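Local coordinates for protein Kif13b (Mus musculus, PDB 5B64), which probably works as a kinesin-family motor on microtubules, with this piece apparently lying outside the motor, at residues 19-24 and 41-46. Numbering follows the deposited sequence.
Sequences VKANLL and YKVTLQ
The side-chain oxygen OD1 of Asn22 lies against Val43, 3.6 Å from its CG2 and 3.9 Å from its CB. This is van der Waals contact between an amide oxygen and a methyl-bearing branch, and the two side chains run across each other at about a right angle. Asn22 reaches the strand with the end of its side chain, a polar group suited to an exposed helix position where the apolar contact gives way to solvent.

Beside it, the buried Ala21, whose CB points towards the strand, meets both methyls of the same valine. Its CB is 4.0 Å from Val43 CG2 and 4.2 Å from Val43 CG1. With CG1 anti to the backbone N (chi1 177°), CG2 falls beside that nitrogen, where it touches Asn22 OD1 and comes within 3.9 Å of Ala21 O. Alanine suits this spot because its short side chain permits a close approach, 6.8 Å from Ala21 CA to Val43 CA. The branched valine fits a strand and spreads its methyls over the helix, also reaching Val25, one turn on.

Strand 40-46 is an outermost strand, within this chain, of the antiparallel sheet, joined to strand 64-71 by backbone hydrogen bonds of Lys42, Thr44 and Gln46. Val43 and Tyr41 pack on helix 9-34, whereas Lys42 points away; Pro65 and Leu81 also close on Ala21, where a small methyl fits between sheet and helix 81-100.

Only 113 Å² is buried here, and the contacts are mainly van der Waals. They imply a fit set by shape, with directional bonding supplied by the sheet and by the helix itself.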
# COMPACT_ATOMS: atom_id res chain seq x y z
N VAL B 19 -19.96 -15.15 20.24
CA VAL B 19 -19.28 -16.27 19.61
C VAL B 19 -18.99 -15.97 18.14
O VAL B 19 -17.87 -16.16 17.66
CB VAL B 19 -20.09 -17.56 19.76
CG1 VAL B 19 -19.68 -18.57 18.71
CG2 VAL B 19 -19.94 -18.11 21.19
N LYS B 20 -20.01 -15.48 17.44
CA LYS B 20 -19.88 -15.07 16.06
C LYS B 20 -18.78 -14.03 15.89
O LYS B 20 -17.93 -14.17 15.01
CB LYS B 20 -21.23 -14.50 15.59
CG LYS B 20 -21.29 -13.92 14.18
CD LYS B 20 -22.74 -13.64 13.84
CE LYS B 20 -22.92 -13.14 12.41
NZ LYS B 20 -24.29 -13.44 11.85
N ALA B 21 -18.78 -13.01 16.73
CA ALA B 21 -17.83 -11.91 16.61
C ALA B 21 -16.42 -12.40 16.89
O ALA B 21 -15.46 -11.99 16.22
CB ALA B 21 -18.19 -10.77 17.56
N ASN B 22 -16.31 -13.29 17.87
CA ASN B 22 -15.04 -13.87 18.26
C ASN B 22 -14.33 -14.54 17.09
O ASN B 22 -13.13 -14.34 16.90
CB ASN B 22 -15.23 -14.86 19.40
CG ASN B 22 -15.15 -14.20 20.75
OD1 ASN B 22 -14.73 -13.04 20.85
ND2 ASN B 22 -15.51 -14.93 21.79
N LEU B 23 -15.08 -15.31 16.31
CA LEU B 23 -14.58 -15.92 15.08
C LEU B 23 -14.20 -14.90 13.98
O LEU B 23 -13.12 -14.97 13.41
CB LEU B 23 -15.61 -16.92 14.54
CG LEU B 23 -15.61 -18.39 14.98
CD1 LEU B 23 -14.43 -18.73 15.89
CD2 LEU B 23 -16.93 -18.82 15.62
N LEU B 24 -15.11 -13.98 13.66
CA LEU B 24 -14.92 -13.07 12.53
C LEU B 24 -13.69 -12.20 12.71
O LEU B 24 -12.93 -11.94 11.78
CB LEU B 24 -16.14 -12.17 12.37
CG LEU B 24 -17.45 -12.90 12.09
CD1 LEU B 24 -18.52 -11.94 11.62
CD2 LEU B 24 -17.22 -14.00 11.06
N TYR B 41 -8.07 -6.68 15.83
CA TYR B 41 -9.52 -6.68 16.01
C TYR B 41 -9.83 -7.29 17.37
O TYR B 41 -9.51 -8.44 17.63
CB TYR B 41 -10.23 -7.43 14.88
CG TYR B 41 -10.00 -6.80 13.53
CD1 TYR B 41 -10.75 -5.70 13.10
CD2 TYR B 41 -8.99 -7.28 12.69
CE1 TYR B 41 -10.51 -5.11 11.87
CE2 TYR B 41 -8.75 -6.71 11.46
CZ TYR B 41 -9.50 -5.62 11.05
OH TYR B 41 -9.23 -5.06 9.83
N LYS B 42 -10.42 -6.47 18.24
CA LYS B 42 -10.81 -6.90 19.56
C LYS B 42 -12.32 -6.78 19.72
O LYS B 42 -12.94 -5.84 19.23
CB LYS B 42 -10.13 -6.03 20.61
CG LYS B 42 -8.77 -6.49 21.10
CD LYS B 42 -8.32 -5.57 22.24
CE LYS B 42 -6.86 -5.76 22.61
NZ LYS B 42 -6.38 -4.68 23.54
N VAL B 43 -12.92 -7.74 20.42
CA VAL B 43 -14.35 -7.70 20.67
C VAL B 43 -14.68 -6.96 21.98
O VAL B 43 -14.13 -7.27 23.05
CB VAL B 43 -14.96 -9.13 20.67
CG1 VAL B 43 -16.46 -9.10 21.00
CG2 VAL B 43 -14.71 -9.81 19.33
N THR B 44 -15.56 -5.96 21.88
CA THR B 44 -16.12 -5.26 23.03
C THR B 44 -17.63 -5.20 22.96
O THR B 44 -18.28 -5.78 22.09
CB THR B 44 -15.68 -3.79 23.09
OG1 THR B 44 -15.06 -3.40 21.86
CG2 THR B 44 -14.78 -3.52 24.31
N LEU B 45 -18.21 -4.45 23.88
CA LEU B 45 -19.63 -4.20 23.84
C LEU B 45 -19.97 -2.79 23.37
O LEU B 45 -19.15 -1.87 23.42
CB LEU B 45 -20.25 -4.46 25.20
CG LEU B 45 -20.07 -5.91 25.66
CD1 LEU B 45 -20.91 -6.17 26.92
CD2 LEU B 45 -20.37 -6.94 24.57
N GLN B 46 -21.18 -2.65 22.88
CA GLN B 46 -21.77 -1.33 22.79
C GLN B 46 -23.26 -1.45 23.02
O GLN B 46 -23.84 -2.54 22.96
CB GLN B 46 -21.44 -0.63 21.47
CG GLN B 46 -22.18 -1.15 20.23
CD GLN B 46 -21.69 -0.47 18.94
OE1 GLN B 46 -21.23 0.68 18.97
NE2 GLN B 46 -21.77 -1.18 17.82